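Local structure of Serine/threonine-protein kinase PknI (Mycobacterium tuberculosis, 5XLM) at residues W66-S71 / R98-Q103; I42-S47 / G148-T153; T82-N87 / D177-V182; T31-L36 / T75-A80. The protein is a membrane-anchored serine/threonine kinase, seen here as its extracellular sensor domain, that slows mycobacterial growth within the infected host and probably works as a dimer. All blocks are in the same frame, centred on the assembly; numbering follows the deposited sequence.

Contact 1 of 4, residues W66-S71 / R98-Q103; sequences WAFRTS and RPFLMQ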
loop_
_atom_site.group_PDB
_atom_site.type_symbol
_atom_site.label_atom_id
_atom_site.label_comp_id
_atom_site.label_asym_id
_atom_site.label_seq_id
_atom_site.Cartn_x
_atom_site.Cartn_y
_atom_site.Cartn_z
ATOM N N TRP A 66 -6.427 6.450 1.150
ATOM C CA TRP A 66 -6.933 5.205 1.702
ATOM C C TRP A 66 -7.361 5.421 3.145
ATOM O O TRP A 66 -6.806 6.262 3.856
ATOM C CB TRP A 66 -5.873 4.095 1.630
ATOM C CG TRP A 66 -5.364 3.839 0.243
ATOM C CD1 TRP A 66 -4.435 4.571 -0.440
ATOM C CD2 TRP A 66 -5.753 2.772 -0.628
ATOM N NE1 TRP A 66 -4.226 4.029 -1.684
ATOM C CE2 TRP A 66 -5.021 2.922 -1.824
ATOM C CE3 TRP A 66 -6.647 1.704 -0.512
ATOM C CZ2 TRP A 66 -5.160 2.045 -2.898
ATOM C CZ3 TRP A 66 -6.782 0.833 -1.579
ATOM C CH2 TRP A 66 -6.042 1.009 -2.757
ATOM N N ALA A 67 -8.360 4.653 3.568
ATOM C CA ALA A 67 -8.813 4.634 4.952
ATOM C C ALA A 67 -8.307 3.344 5.588
ATOM O O ALA A 67 -8.759 2.250 5.235
ATOM C CB ALA A 67 -10.334 4.739 5.030
ATOM N N PHE A 68 -7.358 3.474 6.509
ATOM C CA PHE A 68 -6.716 2.337 7.152
ATOM C C PHE A 68 -7.352 2.053 8.507
ATOM O O PHE A 68 -7.692 2.978 9.252
ATOM C CB PHE A 68 -5.216 2.588 7.340
ATOM C CG PHE A 68 -4.365 2.154 6.179
ATOM C CD1 PHE A 68 -3.656 0.966 6.233
ATOM C CD2 PHE A 68 -4.261 2.942 5.043
ATOM C CE1 PHE A 68 -2.863 0.565 5.173
ATOM C CE2 PHE A 68 -3.470 2.544 3.979
ATOM C CZ PHE A 68 -2.771 1.355 4.044
ATOM N N ARG A 69 -7.506 0.769 8.822
ATOM C CA ARG A 69 -7.856 0.330 10.164
ATOM C C ARG A 69 -7.026 -0.904 10.491
ATOM O O ARG A 69 -6.745 -1.726 9.612
ATOM C CB ARG A 69 -9.362 0.042 10.295
ATOM C CG ARG A 69 -9.768 -1.369 9.932
ATOM C CD ARG A 69 -11.266 -1.506 9.706
ATOM N NE ARG A 69 -12.044 -1.563 10.941
ATOM C CZ ARG A 69 -13.073 -0.767 11.212
ATOM N NH1 ARG A 69 -13.458 0.149 10.333
ATOM N NH2 ARG A 69 -13.725 -0.893 12.359
ATOM N N THR A 70 -6.613 -1.020 11.750
ATOM C CA THR A 70 -5.703 -2.072 12.180
ATOM C C THR A 70 -6.299 -2.823 13.361
ATOM O O THR A 70 -6.886 -2.216 14.262
ATOM C CB THR A 70 -4.330 -1.492 12.559
ATOM O OG1 THR A 70 -3.728 -0.889 11.406
ATOM C CG2 THR A 70 -3.406 -2.578 13.092
ATOM N N SER A 71 -6.158 -4.147 13.343
ATOM C CA SER A 71 -6.549 -4.997 14.459
ATOM C C SER A 71 -5.430 -5.991 14.731
ATOM O O SER A 71 -4.936 -6.646 13.806
ATOM C CB SER A 71 -7.865 -5.731 14.168
ATOM O OG SER A 71 -7.719 -6.639 13.093
ATOM N N ARG A 98 -11.908 -3.228 -4.213
ATOM C CA ARG A 98 -11.725 -4.199 -3.146
ATOM C C ARG A 98 -10.636 -3.728 -2.183
ATOM O O ARG A 98 -9.609 -3.193 -2.616
ATOM C CB ARG A 98 -11.372 -5.574 -3.720
ATOM C CG ARG A 98 -10.352 -5.569 -4.862
ATOM C CD ARG A 98 -8.919 -5.727 -4.364
ATOM N NE ARG A 98 -8.005 -6.118 -5.436
ATOM C CZ ARG A 98 -6.685 -6.200 -5.303
ATOM N NH1 ARG A 98 -6.112 -5.909 -4.143
ATOM N NH2 ARG A 98 -5.935 -6.568 -6.333
ATOM N N PRO A 99 -10.832 -3.894 -0.878
ATOM C CA PRO A 99 -9.789 -3.511 0.076
ATOM C C PRO A 99 -8.629 -4.492 0.052
ATOM O O PRO A 99 -8.808 -5.697 -0.138
ATOM C CB PRO A 99 -10.518 -3.545 1.423
ATOM C CG PRO A 99 -11.588 -4.577 1.226
ATOM C CD PRO A 99 -12.032 -4.429 -0.209
ATOM N N PHE A 100 -7.426 -3.963 0.243
ATOM C CA PHE A 100 -6.233 -4.789 0.344
ATOM C C PHE A 100 -5.757 -4.826 1.789
ATOM O O PHE A 100 -6.022 -3.916 2.579
ATOM C CB PHE A 100 -5.120 -4.290 -0.593
ATOM C CG PHE A 100 -4.384 -3.073 -0.094
ATOM C CD1 PHE A 100 -4.865 -1.800 -0.352
ATOM C CD2 PHE A 100 -3.192 -3.204 0.600
ATOM C CE1 PHE A 100 -4.180 -0.682 0.092
ATOM C CE2 PHE A 100 -2.507 -2.089 1.051
ATOM C CZ PHE A 100 -3.002 -0.827 0.795
ATOM N N LEU A 101 -5.058 -5.902 2.130
ATOM C CA LEU A 101 -4.665 -6.179 3.502
ATOM C C LEU A 101 -3.151 -6.118 3.634
ATOM O O LEU A 101 -2.422 -6.496 2.713
ATOM C CB LEU A 101 -5.173 -7.556 3.944
ATOM C CG LEU A 101 -6.616 -7.881 3.543
ATOM C CD1 LEU A 101 -6.980 -9.308 3.919
ATOM C CD2 LEU A 101 -7.591 -6.893 4.174
ATOM N N MET A 102 -2.682 -5.639 4.783
ATOM C CA MET A 102 -1.261 -5.629 5.096
ATOM C C MET A 102 -1.030 -6.308 6.437
ATOM O O MET A 102 -1.821 -6.148 7.372
ATOM C CB MET A 102 -0.690 -4.208 5.125
ATOM C CG MET A 102 -0.961 -3.408 3.870
ATOM S SD MET A 102 0.022 -1.902 3.765
ATOM C CE MET A 102 1.617 -2.574 3.300
ATOM N N GLN A 103 0.054 -7.072 6.519
ATOM C CA GLN A 103 0.448 -7.767 7.734
ATOM C C GLN A 103 1.810 -7.251 8.169
ATOM O O GLN A 103 2.740 -7.187 7.357
ATOM C CB GLN A 103 0.495 -9.282 7.510
ATOM C CG GLN A 103 0.906 -10.084 8.731
ATOM C CD GLN A 103 0.757 -11.578 8.516
ATOM O OE1 GLN A 103 0.270 -12.025 7.474
ATOM N NE2 GLN A 103 1.177 -12.362 9.503
#

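Contact 2 of 4, residues I42-S47 / G148-T153; sequences IEIQRS and GEMVVT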
loop_
_atom_site.group_PDB
_atom_site.type_symbol
_atom_site.label_atom_id
_atom_site.label_comp_id
_atom_site.label_asym_id
_atom_site.label_seq_id
_atom_site.Cartn_x
_atom_site.Cartn_y
_atom_site.Cartn_z
ATOM N N ILE A 42 -1.070 7.608 -0.108
ATOM C CA ILE A 42 -0.010 6.747 -0.617
ATOM C C ILE A 42 0.464 7.313 -1.946
ATOM O O ILE A 42 -0.337 7.515 -2.866
ATOM C CB ILE A 42 -0.481 5.294 -0.774
ATOM C CG1 ILE A 42 -0.934 4.734 0.576
ATOM C CG2 ILE A 42 0.625 4.436 -1.374
ATOM C CD1 ILE A 42 -1.338 3.273 0.531
ATOM N N GLU A 43 1.763 7.575 -2.045
ATOM C CA GLU A 43 2.377 8.071 -3.271
ATOM C C GLU A 43 3.228 6.957 -3.867
ATOM O O GLU A 43 4.223 6.540 -3.266
ATOM C CB GLU A 43 3.215 9.319 -3.006
ATOM C CG GLU A 43 3.802 9.936 -4.269
ATOM C CD GLU A 43 4.636 11.173 -3.990
ATOM O OE1 GLU A 43 5.456 11.143 -3.048
ATOM O OE2 GLU A 43 4.463 12.180 -4.707
ATOM N N ILE A 44 2.826 6.472 -5.037
ATOM C CA ILE A 44 3.614 5.511 -5.799
ATOM C C ILE A 44 4.496 6.311 -6.750
ATOM O O ILE A 44 4.022 6.830 -7.763
ATOM C CB ILE A 44 2.717 4.523 -6.554
ATOM C CG1 ILE A 44 1.793 3.798 -5.577
ATOM C CG2 ILE A 44 3.557 3.516 -7.322
ATOM C CD1 ILE A 44 2.528 2.969 -4.543
ATOM N N GLN A 45 5.784 6.416 -6.421
ATOM C CA GLN A 45 6.696 7.318 -7.124
ATOM C C GLN A 45 7.279 6.604 -8.341
ATOM O O GLN A 45 8.422 6.140 -8.352
ATOM C CB GLN A 45 7.779 7.813 -6.177
ATOM C CG GLN A 45 7.221 8.505 -4.948
ATOM C CD GLN A 45 8.293 8.862 -3.946
ATOM O OE1 GLN A 45 9.357 8.244 -3.912
ATOM N NE2 GLN A 45 8.021 9.868 -3.123
ATOM N N ARG A 46 6.465 6.539 -9.398
ATOM C CA ARG A 46 6.852 5.871 -10.635
ATOM C C ARG A 46 7.951 6.604 -11.393
ATOM O O ARG A 46 8.509 6.036 -12.338
ATOM C CB ARG A 46 5.626 5.687 -11.535
ATOM C CG ARG A 46 4.861 4.392 -11.278
ATOM C CD ARG A 46 3.587 4.307 -12.108
ATOM N NE ARG A 46 2.946 3.000 -11.980
ATOM C CZ ARG A 46 2.044 2.694 -11.051
ATOM N NH1 ARG A 46 1.519 1.477 -11.009
ATOM N NH2 ARG A 46 1.667 3.606 -10.163
ATOM N N SER A 47 8.286 7.836 -11.003
ATOM C CA SER A 47 9.427 8.514 -11.605
ATOM C C SER A 47 10.755 7.914 -11.167
ATOM O O SER A 47 11.797 8.302 -11.705
ATOM C CB SER A 47 9.404 10.003 -11.262
ATOM O OG SER A 47 9.492 10.209 -9.863
ATOM N N GLY A 148 8.473 2.952 1.761
ATOM C CA GLY A 148 8.649 1.601 1.279
ATOM C C GLY A 148 8.759 1.519 -0.226
ATOM O O GLY A 148 9.367 2.387 -0.858
ATOM N N GLU A 149 8.174 0.481 -0.815
ATOM C CA GLU A 149 8.285 0.296 -2.252
ATOM C C GLU A 149 7.230 -0.691 -2.718
ATOM O O GLU A 149 6.775 -1.546 -1.954
ATOM C CB GLU A 149 9.680 -0.200 -2.647
ATOM C CG GLU A 149 10.054 -1.518 -2.001
ATOM C CD GLU A 149 11.500 -1.904 -2.237
ATOM O OE1 GLU A 149 12.037 -1.597 -3.324
ATOM O OE2 GLU A 149 12.102 -2.515 -1.327
ATOM N N MET A 150 6.843 -0.552 -3.982
ATOM C CA MET A 150 6.002 -1.529 -4.654
ATOM C C MET A 150 6.901 -2.465 -5.453
ATOM O O MET A 150 7.751 -2.007 -6.224
ATOM C CB MET A 150 4.991 -0.828 -5.561
ATOM C CG MET A 150 3.938 -1.733 -6.179
ATOM S SD MET A 150 2.644 -0.758 -6.975
ATOM C CE MET A 150 2.102 -1.874 -8.268
ATOM N N VAL A 151 6.728 -3.767 -5.249
ATOM C CA VAL A 151 7.599 -4.778 -5.838
ATOM C C VAL A 151 6.778 -5.597 -6.823
ATOM O O VAL A 151 5.778 -6.221 -6.442
ATOM C CB VAL A 151 8.234 -5.679 -4.768
ATOM C CG1 VAL A 151 9.137 -6.714 -5.416
ATOM C CG2 VAL A 151 9.014 -4.841 -3.763
ATOM N N VAL A 152 7.204 -5.603 -8.082
ATOM C CA VAL A 152 6.522 -6.320 -9.152
ATOM C C VAL A 152 7.503 -7.333 -9.726
ATOM O O VAL A 152 8.451 -6.960 -10.429
ATOM C CB VAL A 152 6.010 -5.370 -10.242
ATOM C CG1 VAL A 152 5.190 -6.136 -11.266
ATOM C CG2 VAL A 152 5.196 -4.242 -9.624
ATOM N N THR A 153 7.276 -8.611 -9.433
ATOM C CA THR A 153 8.130 -9.691 -9.910
ATOM C C THR A 153 7.465 -10.380 -11.095
ATOM O O THR A 153 6.319 -10.830 -10.993
ATOM C CB THR A 153 8.404 -10.701 -8.795
ATOM O OG1 THR A 153 8.822 -10.005 -7.614
ATOM C CG2 THR A 153 9.500 -11.667 -9.212
#

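Contact 3 of 4, residues T82-N87 / D177-V182; sequences TMLDDN and DLPPAV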
loop_
_atom_site.group_PDB
_atom_site.type_symbol
_atom_site.label_atom_id
_atom_site.label_comp_id
_atom_site.label_asym_id
_atom_site.label_seq_id
_atom_site.Cartn_x
_atom_site.Cartn_y
_atom_site.Cartn_z
ATOM N N THR A 82 -9.297 0.615 2.529
ATOM C CA THR A 82 -10.276 0.814 1.473
ATOM C C THR A 82 -9.985 2.135 0.775
ATOM O O THR A 82 -9.652 3.130 1.425
ATOM C CB THR A 82 -11.710 0.778 2.013
ATOM O OG1 THR A 82 -12.631 1.035 0.939
ATOM C CG2 THR A 82 -11.910 1.804 3.122
ATOM N N MET A 83 -10.092 2.133 -0.550
ATOM C CA MET A 83 -9.689 3.288 -1.337
ATOM C C MET A 83 -10.728 4.398 -1.253
ATOM O O MET A 83 -11.935 4.153 -1.329
ATOM C CB MET A 83 -9.473 2.888 -2.794
ATOM C CG MET A 83 -8.715 3.915 -3.613
ATOM S SD MET A 83 -8.356 3.314 -5.274
ATOM C CE MET A 83 -7.341 4.640 -5.918
ATOM N N LEU A 84 -10.246 5.623 -1.091
ATOM C CA LEU A 84 -11.088 6.807 -1.071
ATOM C C LEU A 84 -11.068 7.475 -2.441
ATOM O O LEU A 84 -10.230 7.177 -3.297
ATOM C CB LEU A 84 -10.620 7.773 0.020
ATOM C CG LEU A 84 -10.523 7.195 1.436
ATOM C CD1 LEU A 84 -9.915 8.220 2.378
ATOM C CD2 LEU A 84 -11.887 6.740 1.941
ATOM N N ASP A 85 -12.015 8.384 -2.649
ATOM C CA ASP A 85 -12.086 9.085 -3.922
ATOM C C ASP A 85 -10.941 10.085 -4.039
ATOM O O ASP A 85 -10.419 10.587 -3.041
ATOM C CB ASP A 85 -13.437 9.783 -4.073
ATOM C CG ASP A 85 -13.765 10.114 -5.516
ATOM O OD1 ASP A 85 -13.070 10.970 -6.104
ATOM O OD2 ASP A 85 -14.704 9.499 -6.067
ATOM N N ASP A 86 -10.549 10.369 -5.284
ATOM C CA ASP A 86 -9.347 11.164 -5.520
ATOM C C ASP A 86 -9.502 12.591 -5.009
ATOM O O ASP A 86 -8.585 13.134 -4.380
ATOM C CB ASP A 86 -9.001 11.166 -7.009
ATOM C CG ASP A 86 -8.441 9.841 -7.478
ATOM O OD1 ASP A 86 -7.894 9.092 -6.640
ATOM O OD2 ASP A 86 -8.539 9.553 -8.688
ATOM N N ASN A 87 -10.646 13.220 -5.269
ATOM C CA ASN A 87 -10.838 14.602 -4.852
ATOM C C ASN A 87 -11.478 14.698 -3.472
ATOM O O ASN A 87 -11.015 15.463 -2.621
ATOM C CB ASN A 87 -11.690 15.346 -5.884
ATOM C CG ASN A 87 -11.117 15.255 -7.284
ATOM O OD1 ASN A 87 -10.242 16.035 -7.664
ATOM N ND2 ASN A 87 -11.607 14.299 -8.059
ATOM N N ASP A 177 -7.802 11.793 10.875
ATOM C CA ASP A 177 -8.529 10.600 11.279
ATOM C C ASP A 177 -9.280 9.998 10.093
ATOM O O ASP A 177 -9.213 10.484 8.959
ATOM C CB ASP A 177 -9.490 10.926 12.418
ATOM C CG ASP A 177 -8.816 11.661 13.559
ATOM O OD1 ASP A 177 -7.589 11.498 13.734
ATOM O OD2 ASP A 177 -9.515 12.403 14.281
ATOM N N LEU A 178 -10.011 8.915 10.366
ATOM C CA LEU A 178 -10.793 8.251 9.338
ATOM C C LEU A 178 -11.920 9.160 8.856
ATOM O O LEU A 178 -12.341 10.076 9.565
ATOM C CB LEU A 178 -11.378 6.947 9.876
ATOM C CG LEU A 178 -10.426 5.777 10.120
ATOM C CD1 LEU A 178 -11.127 4.700 10.923
ATOM C CD2 LEU A 178 -9.930 5.220 8.796
ATOM N N PRO A 179 -12.419 8.929 7.645
ATOM C CA PRO A 179 -13.657 9.584 7.218
ATOM C C PRO A 179 -14.850 8.942 7.897
ATOM O O PRO A 179 -15.167 7.771 7.636
ATOM C CB PRO A 179 -13.688 9.347 5.698
ATOM C CG PRO A 179 -12.326 8.829 5.337
ATOM C CD PRO A 179 -11.811 8.144 6.559
ATOM N N PRO A 180 -15.541 9.671 8.780
ATOM C CA PRO A 180 -16.651 9.062 9.536
ATOM C C PRO A 180 -17.779 8.534 8.665
ATOM O O PRO A 180 -18.656 7.832 9.180
ATOM C CB PRO A 180 -17.135 10.210 10.433
ATOM C CG PRO A 180 -15.974 11.158 10.506
ATOM C CD PRO A 180 -15.305 11.070 9.172
ATOM N N ALA A 181 -17.780 8.838 7.367
ATOM C CA ALA A 181 -18.803 8.308 6.477
ATOM C C ALA A 181 -18.450 6.921 5.957
ATOM O O ALA A 181 -19.350 6.103 5.735
ATOM C CB ALA A 181 -19.034 9.265 5.309
ATOM N N VAL A 182 -17.165 6.630 5.767
ATOM C CA VAL A 182 -16.760 5.377 5.138
ATOM C C VAL A 182 -16.701 4.268 6.180
ATOM O O VAL A 182 -16.454 4.506 7.368
ATOM C CB VAL A 182 -15.409 5.542 4.407
ATOM C CG1 VAL A 182 -14.249 5.567 5.399
ATOM C CG2 VAL A 182 -15.217 4.441 3.372
#

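Contact 4 of 4, residues T31-L36 / T75-A80; sequences TAPVPL and TECLAA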
loop_
_atom_site.group_PDB
_atom_site.type_symbol
_atom_site.label_atom_id
_atom_site.label_comp_id
_atom_site.label_asym_id
_atom_site.label_seq_id
_atom_site.Cartn_x
_atom_site.Cartn_y
_atom_site.Cartn_z
ATOM N N THR A 31 8.174 -3.684 20.588
ATOM C CA THR A 31 8.479 -3.992 19.196
ATOM C C THR A 31 7.203 -4.246 18.396
ATOM O O THR A 31 7.258 -4.672 17.243
ATOM C CB THR A 31 9.409 -5.213 19.077
ATOM O OG1 THR A 31 8.759 -6.368 19.620
ATOM C CG2 THR A 31 10.711 -4.970 19.829
ATOM N N ALA A 32 6.050 -3.988 19.022
ATOM C CA ALA A 32 4.789 -3.994 18.295
ATOM C C ALA A 32 4.637 -2.682 17.525
ATOM O O ALA A 32 4.981 -1.616 18.042
ATOM C CB ALA A 32 3.612 -4.177 19.250
ATOM N N PRO A 33 4.127 -2.727 16.299
ATOM C CA PRO A 33 4.119 -1.528 15.457
ATOM C C PRO A 33 3.064 -0.522 15.894
ATOM O O PRO A 33 2.123 -0.833 16.626
ATOM C CB PRO A 33 3.796 -2.083 14.068
ATOM C CG PRO A 33 2.922 -3.260 14.363
ATOM C CD PRO A 33 3.489 -3.873 15.626
ATOM N N VAL A 34 3.242 0.705 15.424
ATOM C CA VAL A 34 2.183 1.710 15.553
ATOM C C VAL A 34 1.034 1.328 14.625
ATOM O O VAL A 34 1.264 1.099 13.424
ATOM C CB VAL A 34 2.723 3.102 15.216
ATOM C CG1 VAL A 34 1.637 4.153 15.396
ATOM C CG2 VAL A 34 3.938 3.425 16.075
ATOM N N PRO A 35 -0.198 1.225 15.121
ATOM C CA PRO A 35 -1.300 0.804 14.249
ATOM C C PRO A 35 -1.565 1.820 13.150
ATOM O O PRO A 35 -1.334 3.021 13.308
ATOM C CB PRO A 35 -2.492 0.692 15.209
ATOM C CG PRO A 35 -2.132 1.559 16.370
ATOM C CD PRO A 35 -0.640 1.456 16.507
ATOM N N LEU A 36 -2.043 1.317 12.016
ATOM C CA LEU A 36 -2.424 2.152 10.881
ATOM C C LEU A 36 -3.923 2.412 10.983
ATOM O O LEU A 36 -4.740 1.576 10.588
ATOM C CB LEU A 36 -2.058 1.482 9.559
ATOM C CG LEU A 36 -0.570 1.210 9.313
ATOM C CD1 LEU A 36 -0.352 0.554 7.957
ATOM C CD2 LEU A 36 0.240 2.493 9.430
ATOM N N THR A 75 -0.342 -12.157 18.558
ATOM C CA THR A 75 0.763 -12.597 17.717
ATOM C C THR A 75 0.954 -11.779 16.447
ATOM O O THR A 75 2.096 -11.611 16.012
ATOM C CB THR A 75 0.582 -14.073 17.331
ATOM O OG1 THR A 75 -0.746 -14.282 16.833
ATOM C CG2 THR A 75 0.815 -14.971 18.539
ATOM N N GLU A 76 -0.115 -11.266 15.839
ATOM C CA GLU A 76 -0.009 -10.590 14.553
ATOM C C GLU A 76 -0.809 -9.296 14.557
ATOM O O GLU A 76 -1.778 -9.146 15.305
ATOM C CB GLU A 76 -0.500 -11.484 13.406
ATOM C CG GLU A 76 0.298 -12.764 13.219
ATOM C CD GLU A 76 -0.224 -13.610 12.072
ATOM O OE1 GLU A 76 -1.200 -13.184 11.416
ATOM O OE2 GLU A 76 0.337 -14.701 11.827
ATOM N N CYS A 77 -0.392 -8.362 13.704
ATOM C CA CYS A 77 -1.131 -7.135 13.437
ATOM C C CYS A 77 -1.478 -7.081 11.956
ATOM O O CYS A 77 -0.597 -7.213 11.101
ATOM C CB CYS A 77 -0.325 -5.895 13.834
ATOM S SG CYS A 77 -0.213 -5.565 15.608
ATOM N N LEU A 78 -2.761 -6.893 11.659
ATOM C CA LEU A 78 -3.247 -6.787 10.292
ATOM C C LEU A 78 -3.855 -5.413 10.065
ATOM O O LEU A 78 -4.424 -4.808 10.979
ATOM C CB LEU A 78 -4.291 -7.863 9.985
ATOM C CG LEU A 78 -3.856 -9.319 10.124
ATOM C CD1 LEU A 78 -5.036 -10.235 9.853
ATOM C CD2 LEU A 78 -2.710 -9.625 9.181
ATOM N N ALA A 79 -3.741 -4.929 8.832
ATOM C CA ALA A 79 -4.291 -3.641 8.446
ATOM C C ALA A 79 -5.080 -3.813 7.160
ATOM O O ALA A 79 -4.602 -4.447 6.214
ATOM C CB ALA A 79 -3.184 -2.598 8.258
ATOM N N ALA A 80 -6.286 -3.259 7.134
ATOM C CA ALA A 80 -7.127 -3.248 5.951
ATOM C C ALA A 80 -7.279 -1.817 5.465
ATOM O O ALA A 80 -7.426 -0.892 6.269
ATOM C CB ALA A 80 -8.498 -3.855 6.244
#

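Contact 1 of 4, residues W66-S71 / R98-Q103
Phe100 turns its ring edge onto a face of the Trp66 indole, and this T-shaped (edge-to-face) stack is the main link between 66-71 and 98-103. The ring planes stand at 88° and the centroid of the six-membered indole ring lies 4.9 Å from that of Phe100. CE1 of Phe100 sits above the rim of the indole, 3.4 Å from Trp66 CZ3, with CD1 beside it, so the slightly positive C-H edge meets the electron-rich face. Phe100 reaches this place because its CG lies between backbone N and carbonyl carbon (chi1 77°). The indole NE1 has a separate task, a hydrogen bond to Thr64 OG1.

The two segments lie on strands 62-72 and 100-105 of a curled antiparallel sheet. Strand 77-83 runs between them, pairing with both, so the outer two run in the same general sense, their short axes 45° apart, and meet through side chains alone. Ala81 of that middle strand touches both Phe68 and Phe100; its small methyl suits a place against two large rings.

In plain apolar contact, Phe68 CZ meets Phe100 CZ at 3.9 Å, the ring planes almost perpendicular. Sulfur-aromatic contact completes the set: Met102 SD approaches the rim of the buried Phe68 ring, 4.0 Å from CE1. A bend at the end of the chain turns the methyl of this flexible thioether aside, while Tyr40 makes a further edge-to-face pair with Phe68.

Contact 2 of 4, residues I42-S47 / G148-T153
Met150 reaches from strand 146-154 to Ile44 and Arg46, and these three side chains make the whole of this contact near the surface. The closer-knit part of the contact is apolar, for Ile44 loses more surface to Met150 than Arg46 does. Met150 SD lies 4.4 Å from Ile44 CG2, a van der Waals approach between a thioether sulfur and the gamma methyl of a beta-branched side chain. The methionine can span the gap because CG is anti to the backbone N (chi1 -172°) and the later torsions are broadly extended. A long, unbranched and flexible residue suits such a place, where Ile44 CA and Met150 CA are 7.5 Å apart.

The other side is polar and marginal. Arg46, also stretched out, brings NH1 to 4.4 Å from Met150 CE; the methyl stands oblique to the guanidinium. An arginine fits here, since its long chain can carry the charged group to this margin, at a partly exposed position.

Local bonds shape 42-47. Gln45 centres an inverse gamma turn closed by Arg46 N to Ile44 O, 3.0 Å. Gln45 NE2 reaches Glu43 OE1 at 2.9 Å in a nearly straight bond (172°), coming from above the carboxylate plane, while OE1 of Gln45 accepts from Lys48.

Strand 165-174 runs between strands 38-51 and 146-154 and pairs with both. Its Ile168 touches Ile44, and Gln134 of strand 131-140 touches Met150 from the next strand along.

Contact 3 of 4, residues T82-N87 / D177-V182
Pro179 and Val182 bring the segment after strand 165-174 against Thr82 of strand 77-83 and Leu84 soon after it in sequence. Earlier in this segment, Asp177 anchors the chain: its carboxylate forms a salt bridge with Arg174 and its carbonyl accepts from Thr39 OG1. Leu178 then turns to Ala67 of strand 62-72. Pro179 makes the first contact across, its CG standing 3.9 Å from Leu84 CD1 and 4.0 Å from Leu84 CD2, so that the ring corner meets the fork of the leucine. Leucine suits this spot because its two methyls can serve two partners; with CG anti to the carbonyl carbon (chi1 -55°), the fork is presented to the proline.

Pro180 and Ala181 form the exposed corner of a type I beta turn, closed by Val182 N to Pro179 O at 3.0 Å. The turn brings the chain back, and Val182 uses CG2 for both of its contacts, 4.3 Å from Leu84 CD2 and 4.2 Å from Thr82 CG2. Beta-branched residues suit strands, and the CG2 of this threonine gives the valine an apolar surface.

The arrangement is that of an irregular C-terminal segment folded back over an antiparallel sheet by a type I beta turn that starts at Pro179, with Leu84 and Pro179 buried where it meets the sheet.

Contact 4 of 4, residues T31-L36 / T75-A80
Cys77 points its sulfur at the Pro33 ring, while two residues further along Ala79 points its methyl at Leu36. These pairs hold the irregular segment 31-36 over the start of strand 77-83. The alternation of the strand explains the spacing: Cys77 and Ala79 face the incoming chain, and Leu78 between them turns to the other side.

The proline meets the sulfur with one side of its ring, Pro33 CD and Pro33 CG each lying 4.1 Å from Cys77 SG. The torsion of Cys77 sets SG anti to the carbonyl carbon (chi1 -75°), from where it contacts Pro33 and bonds to Cys72 in the disulfide seen here. A rigid, apolar proline ring suits such a partner, offering carbons without needing a polar mate. At the other pair the leucine extends one branch toward the strand, Leu36 CD1 being 4.2 Å from Ala79 CB; the short alanine suits the closer approach of the chains here, with Leu36 CA and Ala79 CA 6.6 Å apart. Trp109 of strand 108-117 touches all four of these side chains.

Being wholly apolar, the contact must hold the segment by dispersion and shape fit, while the hydrogen bond of Leu36 O to Thr70 OG1 and the covalent Cys72-Cys77 disulfide fix its surroundings.

All four contacts reach the same curled antiparallel sheet of the sensor domain, which lies apart from the catalytic kinase domain. Contact 1 joins the others most directly. Its centre is about 11 Å from that of contact 4 and about 12 Å from that of contact 3, and probable backbone hydrogen bonds link them: Met102 N to Ala79 O at 2.7 Å and Ala67 N to Thr82 O at 2.9 Å. Contacts 3 and 4 share strand 77-83 but lie about 21 Å apart, centre to centre. Contact 2, across the chain's centre from contact 1, still touches it through Ile42 CD1, 3.5 Å from Trp66 CD1; contacts 3 and 4 stay about 8 Å from contact 2, nearest atoms.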